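Local coordinates for pyoverdine biosynthesis protein PvcB (Pseudomonas aeruginosa, PDB 4YLM) that probably catalyses the iron- and 2-oxoglutarate-dependent oxidation of tyrosine isonitrile to its unsaturated derivative in the paerucumarin pathway, at residues 11-16 and 30-35; 37-42 and 62-67; 89-94 and 274-279; 134-139 and 268-273. All blocks are in the same frame, centred on the assembly; numbering follows the deposited sequence.

Contact 1. Residues 11-16 and 30-35; sequences PVRLSP and LLEPGR
R13 reaches over E32 to the carbonyl of P33, and its side chain can be traced outward from the backbone. CB lies 4.0 Å from E32 O, the same oxygen that accepts the R13 amide. The chain then bends at chi3 (-71°), which brings NE to within 3.3 Å of P33 O. NH2 reaches that oxygen at 3.0 Å, so two nitrogens grip one carbonyl side-on, close to the guanidinium plane. CZ rides 3.7 Å from E32 CB, which covers one face of the group. NH1, finally, is 3.7 Å from E32 OE2; the oxygen stands well out of plane, making this a long, purely electrostatic pair. A water donates to E32 OE2 and makes a weak bond with R13 NH1.

The backbones form an antiparallel pair in the mixed sheet of this TauD-family dioxygenase, with R13–E32 and S15–L30 as hydrogen-bonded pairs. R13 and E32, whose charged ends meet water, share one face with S15 and L30. On the other, L14 and L31 lie side by side and pack tightly, L14 CD2 3.5 Å from L31 CG. Leucine suits position 31, buried between L14 and the helix side chains W47 and L48.

Contact 2. Residues 37-42 and 62-67; sequences GMHVGE and GFAAFA
A single beta bridge between H39 and A64 ties together two loops of the TauD-type fold, one leading into helix 45-55 and the other into helix 69-79. Its two hydrogen bonds flank H39: A64 N donates to M38 O at 2.9 Å, and V40 N donates to A64 O at 3.2 Å. A water also bridges M38 O to G62 O, so the M38 carbonyl has two donors.

Apolar and aromatic side chains fill in around this bridge. M38, its CG anti to the backbone N (chi1 176°), runs beside F63 and points the same way, a Met-aromatic contact in which SD meets the ring edge at CE1, 3.7 Å away. V40 is split between two phenylalanines: CG1 rests 3.5 Å from F63 CB, while CG2 crosses to F66 and presses on CZ and CE2. A branched valine suits this place because each methyl meets a different phenylalanine. F66 also packs against S71 and L72 of helix 69-79.

H39 turns an edge to the face of F66 in a T-shaped pair, the planes 89° apart and the centroids 5.4 Å apart. A64 O sits over one face of the imidazole. The rotation of the H39 ring is fixed from within its own loop, where the 3-10 turn begins: G41 N donates almost straight (168°) to H39 ND1, 3.0 Å away in the plane of the ring.

Contact 3. Residues 89-94 and 274-279; sequences AVLELV and LRRVHI
E92 and R275 lie side by side and point the same way, joined by a salt bridge across two antiparallel strands. R275 NE donates to both carboxylate oxygens, 3.1 Å to E92 OE1 and 2.9 Å to E92 OE2, each taken on its syn lone pair. The bend of E92 at chi2 (-75°) carries CD toward the arginine, whose own chain is extended as far as NE. The carboxylate plane stands 76° from the guanidinium plane, so this is a grip by NE rather than a flat two-nitrogen fork. E92 OE1 is probably also hydrogen-bonded to H273 NE2.

The backbone is satisfied in alternation. L91 and R276 exchange two hydrogen bonds, L91 N to R276 O being 2.8 Å, and L93 and L274 exchange two more. R275, which lies between these two pairs, is hydrogen-bonded through its backbone to H128 of strand 120-131, as expected of an inner strand. Past the paired region a water links A89 O to H278 N.

On the other face the R276 guanidinium lies between L91 CD2, 3.5 Å from its CZ, and H278 CE1 over the opposite side. H278 NE2 is hydrogen-bonded to OD2 of D114, an expected iron ligand; R276 NH1 makes a long, weak ion pair with D114 OD2. H278 is thus placed to orient D114, and R276 probably adds an electrostatic effect beside it.

Contact 4. Residues 134-139 and 268-273; sequences GDSDGG and HRAPRH
A270 and S136 meet methyl to methylene, A270 CB pointing at the serine loop and coming 3.2 Å from S136 CB. This is closer than usual carbon contact, and the exact value deserves caution. A270 CB also lies 3.7 Å from S136 CA, and the short alanine side chain sits directly against the serine backbone. The serine hydroxyl is swung off this line: OG sits between the backbone N and the carbonyl carbon (chi1 37°), 4.1 Å from A270 CB, and makes a weak hydrogen bond with R245.

The loop 134-139 joins strand 120-131 to strand 141-145 and crosses the residues that lead into strand 272-286, a long central strand of the TauD-type sheet; the touching parts run 101° apart. R272 begins that strand. It lies eleven residues after H261, an expected iron ligand, the spacing at which many relatives carry the arginine that binds 2-oxoglutarate, so a similar role is possible here.

Its first side-chain bond is directed at the loop; CG stands anti to the backbone N, and the chain turns at chi3 (81°). NH1 then donates almost straight to G139 O at 3.1 Å. The oxygen lies in the guanidinium plane at the group's edge, whereas NH1 stands above the carbonyl plane. R263 NE shares that acceptor, and R263 NH2 sits close to R272 NH2, two like charges side by side. Positive phi suits glycine at G139.

In the fold
The four contacts fall into two pairs. Contacts 1 and 2, centres 12 Å apart, are joined by a salt bridge from R35 NH2 to E42 OE1 at 2.9 Å, and both touch the second subunit. Contacts 3 and 4, centres 18 Å apart, share strand 272-286 and are joined where E92 OE1 comes 2.6 Å from H273 NE2. This pair lies nearer the expected iron site: the side chain of R276 is about 4 Å from that of D114, and the side chain of R272 about 10 Å from that of H261. Contact 1 lies away from that site, yet its strands belong to the same mixed sheet.

Contact 1. Residues 11-16 and 30-35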
loop_
_atom_site.group_PDB
_atom_site.type_symbol
_atom_site.label_atom_id
_atom_site.label_comp_id
_atom_site.label_asym_id
_atom_site.label_seq_id
_atom_site.Cartn_x
_atom_site.Cartn_y
_atom_site.Cartn_z
ATOM N N PRO A 11 2.364 4.652 -12.050
ATOM C CA PRO A 11 2.841 5.269 -13.307
ATOM C C PRO A 11 4.198 5.952 -13.138
ATOM O O PRO A 11 4.336 7.190 -13.153
ATOM C CB PRO A 11 1.729 6.272 -13.646
ATOM C CG PRO A 11 1.229 6.723 -12.268
ATOM C CD PRO A 11 1.335 5.468 -11.374
ATOM N N VAL A 12 5.229 5.128 -12.962
ATOM C CA VAL A 12 6.583 5.614 -12.715
ATOM C C VAL A 12 7.587 4.631 -13.306
ATOM O O VAL A 12 7.242 3.503 -13.584
ATOM C CB VAL A 12 6.925 5.668 -11.204
ATOM C CG1 VAL A 12 6.152 6.745 -10.507
ATOM C CG2 VAL A 12 6.668 4.300 -10.565
ATOM N N ARG A 13 8.831 5.064 -13.493
ATOM C CA ARG A 13 9.888 4.139 -13.892
ATOM C C ARG A 13 10.769 3.979 -12.676
ATOM O O ARG A 13 11.248 4.974 -12.136
ATOM C CB ARG A 13 10.731 4.713 -15.039
ATOM C CG ARG A 13 10.097 4.610 -16.416
ATOM C CD ARG A 13 10.825 5.517 -17.422
ATOM N NE ARG A 13 10.560 6.934 -17.154
ATOM C CZ ARG A 13 11.487 7.887 -17.105
ATOM N NH1 ARG A 13 12.772 7.599 -17.312
ATOM N NH2 ARG A 13 11.123 9.137 -16.850
ATOM N N LEU A 14 10.995 2.739 -12.255
ATOM C CA LEU A 14 11.826 2.467 -11.101
ATOM C C LEU A 14 13.163 1.855 -11.506
ATOM O O LEU A 14 13.245 1.061 -12.446
ATOM C CB LEU A 14 11.122 1.489 -10.161
ATOM C CG LEU A 14 9.764 1.879 -9.582
ATOM C CD1 LEU A 14 9.324 0.865 -8.544
ATOM C CD2 LEU A 14 9.804 3.248 -8.968
ATOM N N SER A 15 14.214 2.200 -10.784
ATOM C CA SER A 15 15.457 1.463 -10.968
ATOM C C SER A 15 16.363 1.579 -9.753
ATOM O O SER A 15 16.169 2.447 -8.897
ATOM C CB SER A 15 16.161 1.900 -12.263
ATOM O OG SER A 15 16.412 3.274 -12.269
ATOM N N PRO A 16 17.348 0.678 -9.657
ATOM C CA PRO A 16 18.284 0.720 -8.530
ATOM C C PRO A 16 18.964 2.089 -8.441
ATOM O O PRO A 16 19.247 2.695 -9.466
ATOM C CB PRO A 16 19.328 -0.345 -8.894
ATOM C CG PRO A 16 18.660 -1.235 -9.889
ATOM C CD PRO A 16 17.669 -0.385 -10.629
ATOM N N LEU A 30 15.595 4.683 -7.300
ATOM C CA LEU A 30 15.383 5.854 -8.128
ATOM C C LEU A 30 13.994 5.753 -8.726
ATOM O O LEU A 30 13.640 4.719 -9.295
ATOM C CB LEU A 30 16.416 5.932 -9.264
ATOM C CG LEU A 30 16.197 6.991 -10.357
ATOM C CD1 LEU A 30 16.254 8.430 -9.794
ATOM C CD2 LEU A 30 17.189 6.842 -11.531
ATOM N N LEU A 31 13.217 6.827 -8.613
ATOM C CA LEU A 31 11.891 6.882 -9.242
ATOM C C LEU A 31 11.878 8.017 -10.241
ATOM O O LEU A 31 12.352 9.110 -9.943
ATOM C CB LEU A 31 10.802 7.149 -8.208
ATOM C CG LEU A 31 10.560 6.094 -7.126
ATOM C CD1 LEU A 31 11.556 6.288 -6.020
ATOM C CD2 LEU A 31 9.133 6.235 -6.587
ATOM N N GLU A 32 11.312 7.766 -11.415
ATOM C CA GLU A 32 11.214 8.807 -12.421
ATOM C C GLU A 32 9.813 8.814 -13.008
ATOM O O GLU A 32 9.134 7.788 -13.017
ATOM C CB GLU A 32 12.271 8.601 -13.512
ATOM C CG GLU A 32 13.698 8.610 -12.975
ATOM C CD GLU A 32 14.702 8.207 -14.045
ATOM O OE1 GLU A 32 15.290 9.114 -14.665
ATOM O OE2 GLU A 32 14.867 6.988 -14.296
ATOM N N PRO A 33 9.374 9.980 -13.500
ATOM C CA PRO A 33 7.980 10.168 -13.917
ATOM C C PRO A 33 7.538 9.248 -15.053
ATOM O O PRO A 33 8.293 8.998 -15.989
ATOM C CB PRO A 33 7.935 11.649 -14.348
ATOM C CG PRO A 33 9.387 12.053 -14.566
ATOM C CD PRO A 33 10.173 11.217 -13.613
ATOM N N GLY A 34 6.308 8.756 -14.969
ATOM C CA GLY A 34 5.772 7.888 -15.998
ATOM C C GLY A 34 4.942 8.628 -17.036
ATOM O O GLY A 34 4.485 8.023 -18.005
ATOM N N ARG A 35 4.741 9.927 -16.820
ATOM C CA ARG A 35 3.987 10.770 -17.748
ATOM C C ARG A 35 4.649 12.122 -17.885
ATOM O O ARG A 35 5.219 12.637 -16.928
ATOM C CB ARG A 35 2.547 11.002 -17.263
ATOM C CG ARG A 35 1.673 9.752 -17.193
ATOM C CD ARG A 35 0.203 10.136 -16.873
ATOM N NE ARG A 35 0.040 10.679 -15.520
ATOM C CZ ARG A 35 -0.494 9.998 -14.504
ATOM N NH1 ARG A 35 -0.903 8.749 -14.684
ATOM N NH2 ARG A 35 -0.602 10.561 -13.300
HETATM O O HOH W 1 14.033 4.817 -12.815
HETATM O O HOH W 2 14.863 5.342 -16.616
#

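Contact 2. Residues 37-42 and 62-67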
loop_
_atom_site.group_PDB
_atom_site.type_symbol
_atom_site.label_atom_id
_atom_site.label_comp_id
_atom_site.label_asym_id
_atom_site.label_seq_id
_atom_site.Cartn_x
_atom_site.Cartn_y
_atom_site.Cartn_z
ATOM N N GLY A 37 5.314 15.823 -17.557
ATOM C CA GLY A 37 4.853 16.855 -16.638
ATOM C C GLY A 37 4.403 16.367 -15.263
ATOM O O GLY A 37 3.924 17.153 -14.444
ATOM N N MET A 38 4.564 15.076 -14.992
ATOM C CA MET A 38 4.083 14.516 -13.725
ATOM C C MET A 38 4.685 15.209 -12.504
ATOM O O MET A 38 5.867 15.547 -12.474
ATOM C CB MET A 38 4.329 13.009 -13.679
ATOM C CG MET A 38 3.944 12.333 -12.363
ATOM S SD MET A 38 4.146 10.537 -12.510
ATOM C CE MET A 38 2.848 10.135 -13.641
ATOM N N HIS A 39 3.851 15.428 -11.496
ATOM C CA HIS A 39 4.241 16.132 -10.275
ATOM C C HIS A 39 4.385 15.080 -9.170
ATOM O O HIS A 39 3.719 14.055 -9.226
ATOM C CB HIS A 39 3.112 17.115 -9.947
ATOM C CG HIS A 39 3.393 18.036 -8.802
ATOM N ND1 HIS A 39 3.347 17.627 -7.488
ATOM C CD2 HIS A 39 3.643 19.369 -8.775
ATOM C CE1 HIS A 39 3.596 18.660 -6.699
ATOM N NE2 HIS A 39 3.775 19.729 -7.455
ATOM N N VAL A 40 5.245 15.303 -8.177
ATOM C CA VAL A 40 5.466 14.283 -7.163
ATOM C C VAL A 40 4.171 13.900 -6.437
ATOM O O VAL A 40 4.026 12.767 -5.981
ATOM C CB VAL A 40 6.497 14.707 -6.092
ATOM C CG1 VAL A 40 7.892 14.867 -6.707
ATOM C CG2 VAL A 40 6.050 15.973 -5.415
ATOM N N GLY A 41 3.243 14.849 -6.329
ATOM C CA GLY A 41 2.021 14.641 -5.565
ATOM C C GLY A 41 1.047 13.667 -6.202
ATOM O O GLY A 41 0.130 13.170 -5.549
ATOM N N GLU A 42 1.238 13.396 -7.484
ATOM C CA GLU A 42 0.403 12.426 -8.186
ATOM C C GLU A 42 0.601 10.987 -7.677
ATOM O O GLU A 42 -0.291 10.155 -7.816
ATOM C CB GLU A 42 0.618 12.537 -9.704
ATOM C CG GLU A 42 0.221 13.923 -10.237
ATOM C CD GLU A 42 0.476 14.119 -11.727
ATOM O OE1 GLU A 42 -0.025 13.332 -12.546
ATOM O OE2 GLU A 42 1.164 15.091 -12.076
ATOM N N GLY A 62 13.235 14.312 -11.695
ATOM C CA GLY A 62 12.652 14.681 -12.968
ATOM C C GLY A 62 11.161 14.973 -12.860
ATOM O O GLY A 62 10.484 15.155 -13.874
ATOM N N PHE A 63 10.637 15.010 -11.637
ATOM C CA PHE A 63 9.214 15.348 -11.446
ATOM C C PHE A 63 9.082 16.866 -11.347
ATOM O O PHE A 63 10.020 17.543 -10.941
ATOM C CB PHE A 63 8.660 14.730 -10.148
ATOM C CG PHE A 63 8.532 13.228 -10.187
ATOM C CD1 PHE A 63 7.307 12.630 -10.459
ATOM C CD2 PHE A 63 9.627 12.418 -9.932
ATOM C CE1 PHE A 63 7.180 11.244 -10.496
ATOM C CE2 PHE A 63 9.516 11.031 -9.970
ATOM C CZ PHE A 63 8.292 10.439 -10.252
ATOM N N ALA A 64 7.922 17.404 -11.702
ATOM C CA ALA A 64 7.626 18.788 -11.345
ATOM C C ALA A 64 7.440 18.723 -9.841
ATOM O O ALA A 64 6.863 17.761 -9.319
ATOM C CB ALA A 64 6.330 19.262 -12.018
ATOM N N ALA A 65 7.919 19.726 -9.129
ATOM C CA ALA A 65 7.781 19.716 -7.679
ATOM C C ALA A 65 7.173 21.031 -7.149
ATOM O O ALA A 65 6.410 21.702 -7.840
ATOM C CB ALA A 65 9.135 19.382 -7.000
ATOM N N PHE A 66 7.514 21.389 -5.921
ATOM C CA PHE A 66 6.752 22.389 -5.192
ATOM C C PHE A 66 7.177 23.826 -5.495
ATOM O O PHE A 66 8.361 24.152 -5.498
ATOM C CB PHE A 66 6.806 22.067 -3.698
ATOM C CG PHE A 66 6.422 20.646 -3.395
ATOM C CD1 PHE A 66 5.089 20.295 -3.235
ATOM C CD2 PHE A 66 7.388 19.653 -3.326
ATOM C CE1 PHE A 66 4.725 18.975 -2.976
ATOM C CE2 PHE A 66 7.039 18.334 -3.073
ATOM C CZ PHE A 66 5.698 17.992 -2.895
ATOM N N ALA A 67 6.190 24.675 -5.745
ATOM C CA ALA A 67 6.447 26.058 -6.131
ATOM C C ALA A 67 7.045 26.875 -4.998
ATOM O O ALA A 67 7.742 27.853 -5.243
ATOM C CB ALA A 67 5.154 26.721 -6.657
HETATM O O HOH W 3 7.734 15.686 -14.783
#

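Contact 3. Residues 89-94 and 274-279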
loop_
_atom_site.group_PDB
_atom_site.type_symbol
_atom_site.label_atom_id
_atom_site.label_comp_id
_atom_site.label_asym_id
_atom_site.label_seq_id
_atom_site.Cartn_x
_atom_site.Cartn_y
_atom_site.Cartn_z
ATOM N N ALA A 89 7.347 23.848 9.634
ATOM C CA ALA A 89 7.589 22.545 9.023
ATOM C C ALA A 89 8.925 22.457 8.278
ATOM O O ALA A 89 9.600 21.431 8.325
ATOM C CB ALA A 89 6.429 22.185 8.072
ATOM N N VAL A 90 9.301 23.535 7.597
ATOM C CA VAL A 90 10.411 23.505 6.645
ATOM C C VAL A 90 11.699 24.183 7.134
ATOM O O VAL A 90 11.719 25.388 7.430
ATOM C CB VAL A 90 9.997 24.166 5.316
ATOM C CG1 VAL A 90 11.191 24.304 4.376
ATOM C CG2 VAL A 90 8.878 23.377 4.655
ATOM N N LEU A 91 12.776 23.412 7.206
ATOM C CA LEU A 91 14.107 23.984 7.448
ATOM C C LEU A 91 14.714 24.409 6.110
ATOM O O LEU A 91 14.820 23.593 5.189
ATOM C CB LEU A 91 15.018 22.962 8.142
ATOM C CG LEU A 91 16.479 23.406 8.356
ATOM C CD1 LEU A 91 16.545 24.533 9.374
ATOM C CD2 LEU A 91 17.356 22.235 8.787
ATOM N N GLU A 92 15.082 25.687 5.987
ATOM C CA GLU A 92 15.712 26.195 4.763
ATOM C C GLU A 92 17.207 25.940 4.814
ATOM O O GLU A 92 17.856 26.272 5.799
ATOM C CB GLU A 92 15.464 27.703 4.610
ATOM C CG GLU A 92 13.999 28.089 4.485
ATOM C CD GLU A 92 13.415 27.778 3.108
ATOM O OE1 GLU A 92 14.163 27.781 2.102
ATOM O OE2 GLU A 92 12.199 27.544 3.027
ATOM N N LEU A 93 17.764 25.356 3.760
ATOM C CA LEU A 93 19.200 25.057 3.742
ATOM C C LEU A 93 19.783 25.660 2.484
ATOM O O LEU A 93 19.761 25.042 1.416
ATOM C CB LEU A 93 19.455 23.545 3.770
ATOM C CG LEU A 93 19.036 22.796 5.038
ATOM C CD1 LEU A 93 18.914 21.300 4.774
ATOM C CD2 LEU A 93 20.007 23.051 6.191
ATOM N N VAL A 94 20.282 26.884 2.609
ATOM C CA VAL A 94 20.705 27.651 1.446
ATOM C C VAL A 94 22.201 27.897 1.524
ATOM O O VAL A 94 22.713 28.317 2.562
ATOM C CB VAL A 94 19.970 28.999 1.369
ATOM C CG1 VAL A 94 20.330 29.739 0.082
ATOM C CG2 VAL A 94 18.468 28.786 1.454
ATOM N N LEU A 274 18.190 23.714 -0.523
ATOM C CA LEU A 274 17.405 22.555 -0.104
ATOM C C LEU A 274 16.414 22.965 0.967
ATOM O O LEU A 274 16.651 23.924 1.713
ATOM C CB LEU A 274 18.297 21.463 0.510
ATOM C CG LEU A 274 19.489 20.930 -0.272
ATOM C CD1 LEU A 274 20.177 19.852 0.545
ATOM C CD2 LEU A 274 19.046 20.392 -1.632
ATOM N N ARG A 275 15.329 22.201 1.062
ATOM C CA ARG A 275 14.329 22.369 2.106
ATOM C C ARG A 275 14.057 21.018 2.751
ATOM O O ARG A 275 13.835 20.033 2.046
ATOM C CB ARG A 275 13.034 22.939 1.510
ATOM C CG ARG A 275 13.094 24.449 1.284
ATOM C CD ARG A 275 11.866 24.985 0.575
ATOM N NE ARG A 275 12.021 26.419 0.400
ATOM C CZ ARG A 275 11.512 27.125 -0.602
ATOM N NH1 ARG A 275 10.774 26.540 -1.541
ATOM N NH2 ARG A 275 11.749 28.432 -0.658
ATOM N N ARG A 276 14.079 20.961 4.081
ATOM C CA ARG A 276 13.876 19.696 4.778
ATOM C C ARG A 276 12.682 19.727 5.724
ATOM O O ARG A 276 12.505 20.683 6.492
ATOM C CB ARG A 276 15.125 19.298 5.566
ATOM C CG ARG A 276 14.968 17.961 6.305
ATOM C CD ARG A 276 15.761 17.951 7.606
ATOM N NE ARG A 276 15.163 18.826 8.609
ATOM C CZ ARG A 276 15.786 19.228 9.714
ATOM N NH1 ARG A 276 17.026 18.840 9.952
ATOM N NH2 ARG A 276 15.173 20.029 10.576
ATOM N N VAL A 277 11.884 18.660 5.672
ATOM C CA VAL A 277 10.757 18.445 6.573
ATOM C C VAL A 277 10.925 17.086 7.258
ATOM O O VAL A 277 11.336 16.110 6.620
ATOM C CB VAL A 277 9.424 18.463 5.790
ATOM C CG1 VAL A 277 8.222 18.203 6.724
ATOM C CG2 VAL A 277 9.270 19.795 5.034
ATOM N N HIS A 278 10.638 17.033 8.558
ATOM C CA HIS A 278 10.674 15.793 9.317
ATOM C C HIS A 278 9.265 15.207 9.413
ATOM O O HIS A 278 8.300 15.951 9.577
ATOM C CB HIS A 278 11.192 16.057 10.731
ATOM C CG HIS A 278 12.684 16.137 10.833
ATOM N ND1 HIS A 278 13.322 17.048 11.645
ATOM C CD2 HIS A 278 13.661 15.389 10.265
ATOM C CE1 HIS A 278 14.631 16.868 11.564
ATOM N NE2 HIS A 278 14.863 15.872 10.728
ATOM N N ILE A 279 9.149 13.883 9.321
ATOM C CA ILE A 279 7.856 13.208 9.472
ATOM C C ILE A 279 7.955 12.271 10.657
ATOM O O ILE A 279 8.885 11.473 10.737
ATOM C CB ILE A 279 7.487 12.381 8.225
ATOM C CG1 ILE A 279 7.641 13.225 6.953
ATOM C CG2 ILE A 279 6.077 11.752 8.372
ATOM C CD1 ILE A 279 6.666 14.369 6.843
HETATM O O HOH W 4 9.887 19.388 9.995
#

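Contact 4. Residues 134-139 and 268-273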
loop_
_atom_site.group_PDB
_atom_site.type_symbol
_atom_site.label_atom_id
_atom_site.label_comp_id
_atom_site.label_asym_id
_atom_site.label_seq_id
_atom_site.Cartn_x
_atom_site.Cartn_y
_atom_site.Cartn_z
ATOM N N GLY A 134 24.566 24.569 -11.814
ATOM C CA GLY A 134 25.966 24.223 -11.986
ATOM C C GLY A 134 26.373 23.055 -11.107
ATOM O O GLY A 134 25.605 22.612 -10.251
ATOM N N ASP A 135 27.583 22.549 -11.310
ATOM C CA ASP A 135 28.041 21.418 -10.517
ATOM C C ASP A 135 29.074 21.805 -9.466
ATOM O O ASP A 135 29.847 22.748 -9.638
ATOM C CB ASP A 135 28.546 20.275 -11.406
ATOM C CG ASP A 135 27.768 18.985 -11.186
ATOM O OD1 ASP A 135 28.271 17.906 -11.566
ATOM O OD2 ASP A 135 26.655 19.052 -10.620
ATOM N N SER A 136 29.064 21.062 -8.369
ATOM C CA SER A 136 29.934 21.330 -7.242
ATOM C C SER A 136 31.103 20.360 -7.214
ATOM O O SER A 136 31.149 19.393 -7.974
ATOM C CB SER A 136 29.137 21.195 -5.949
ATOM O OG SER A 136 28.197 20.136 -6.061
ATOM N N ASP A 137 32.057 20.631 -6.335
ATOM C CA ASP A 137 33.129 19.690 -6.082
ATOM C C ASP A 137 33.035 19.246 -4.631
ATOM O O ASP A 137 33.169 20.060 -3.717
ATOM C CB ASP A 137 34.487 20.327 -6.358
ATOM C CG ASP A 137 35.608 19.311 -6.352
ATOM O OD1 ASP A 137 35.966 18.818 -7.444
ATOM O OD2 ASP A 137 36.117 18.995 -5.254
ATOM N N GLY A 138 32.796 17.957 -4.423
ATOM C CA GLY A 138 32.543 17.450 -3.088
ATOM C C GLY A 138 31.262 18.066 -2.558
ATOM O O GLY A 138 30.451 18.574 -3.324
ATOM N N GLY A 139 31.078 18.021 -1.246
ATOM C CA GLY A 139 29.918 18.629 -0.627
ATOM C C GLY A 139 28.620 17.847 -0.795
ATOM O O GLY A 139 27.557 18.357 -0.470
ATOM N N HIS A 268 35.229 23.681 -3.082
ATOM C CA HIS A 268 34.456 24.816 -3.581
ATOM C C HIS A 268 32.952 24.631 -3.371
ATOM O O HIS A 268 32.285 23.933 -4.140
ATOM C CB HIS A 268 34.746 25.054 -5.066
ATOM C CG HIS A 268 34.019 26.230 -5.642
ATOM N ND1 HIS A 268 34.159 27.509 -5.144
ATOM C CD2 HIS A 268 33.148 26.322 -6.675
ATOM C CE1 HIS A 268 33.405 28.337 -5.846
ATOM N NE2 HIS A 268 32.781 27.641 -6.781
ATOM N N ARG A 269 32.427 25.269 -2.328
ATOM C CA ARG A 269 31.000 25.223 -2.033
ATOM C C ARG A 269 30.213 25.766 -3.213
ATOM O O ARG A 269 30.456 26.877 -3.660
ATOM C CB ARG A 269 30.690 26.047 -0.781
ATOM C CG ARG A 269 29.298 25.835 -0.242
ATOM C CD ARG A 269 28.964 26.833 0.848
ATOM N NE ARG A 269 29.853 26.715 1.999
ATOM C CZ ARG A 269 29.601 25.962 3.064
ATOM N NH1 ARG A 269 28.487 25.247 3.128
ATOM N NH2 ARG A 269 30.465 25.922 4.068
ATOM N N ALA A 270 29.275 24.981 -3.729
ATOM C CA ALA A 270 28.472 25.421 -4.867
ATOM C C ALA A 270 27.152 26.023 -4.387
ATOM O O ALA A 270 26.760 25.820 -3.243
ATOM C CB ALA A 270 28.224 24.267 -5.821
ATOM N N PRO A 271 26.479 26.784 -5.254
ATOM C CA PRO A 271 25.198 27.400 -4.899
ATOM C C PRO A 271 24.091 26.341 -4.853
ATOM O O PRO A 271 23.940 25.565 -5.801
ATOM C CB PRO A 271 24.957 28.375 -6.042
ATOM C CG PRO A 271 25.725 27.823 -7.176
ATOM C CD PRO A 271 26.920 27.160 -6.604
ATOM N N ARG A 272 23.328 26.307 -3.767
ATOM C CA ARG A 272 22.374 25.228 -3.573
ATOM C C ARG A 272 21.290 25.621 -2.597
ATOM O O ARG A 272 21.561 26.259 -1.582
ATOM C CB ARG A 272 23.100 23.999 -3.038
ATOM C CG ARG A 272 22.273 22.732 -3.047
ATOM C CD ARG A 272 23.155 21.558 -2.694
ATOM N NE ARG A 272 23.348 21.448 -1.253
ATOM C CZ ARG A 272 24.347 20.782 -0.691
ATOM N NH1 ARG A 272 25.263 20.192 -1.455
ATOM N NH2 ARG A 272 24.433 20.713 0.630
ATOM N N HIS A 273 20.062 25.218 -2.899
ATOM C CA HIS A 273 18.948 25.490 -2.019
ATOM C C HIS A 273 18.140 24.207 -1.759
ATOM O O HIS A 273 17.506 23.674 -2.667
ATOM C CB HIS A 273 18.074 26.585 -2.634
ATOM C CG HIS A 273 16.967 27.051 -1.742
ATOM N ND1 HIS A 273 16.125 28.088 -2.083
ATOM C CD2 HIS A 273 16.559 26.615 -0.525
ATOM C CE1 HIS A 273 15.248 28.275 -1.112
ATOM N NE2 HIS A 273 15.485 27.390 -0.158
#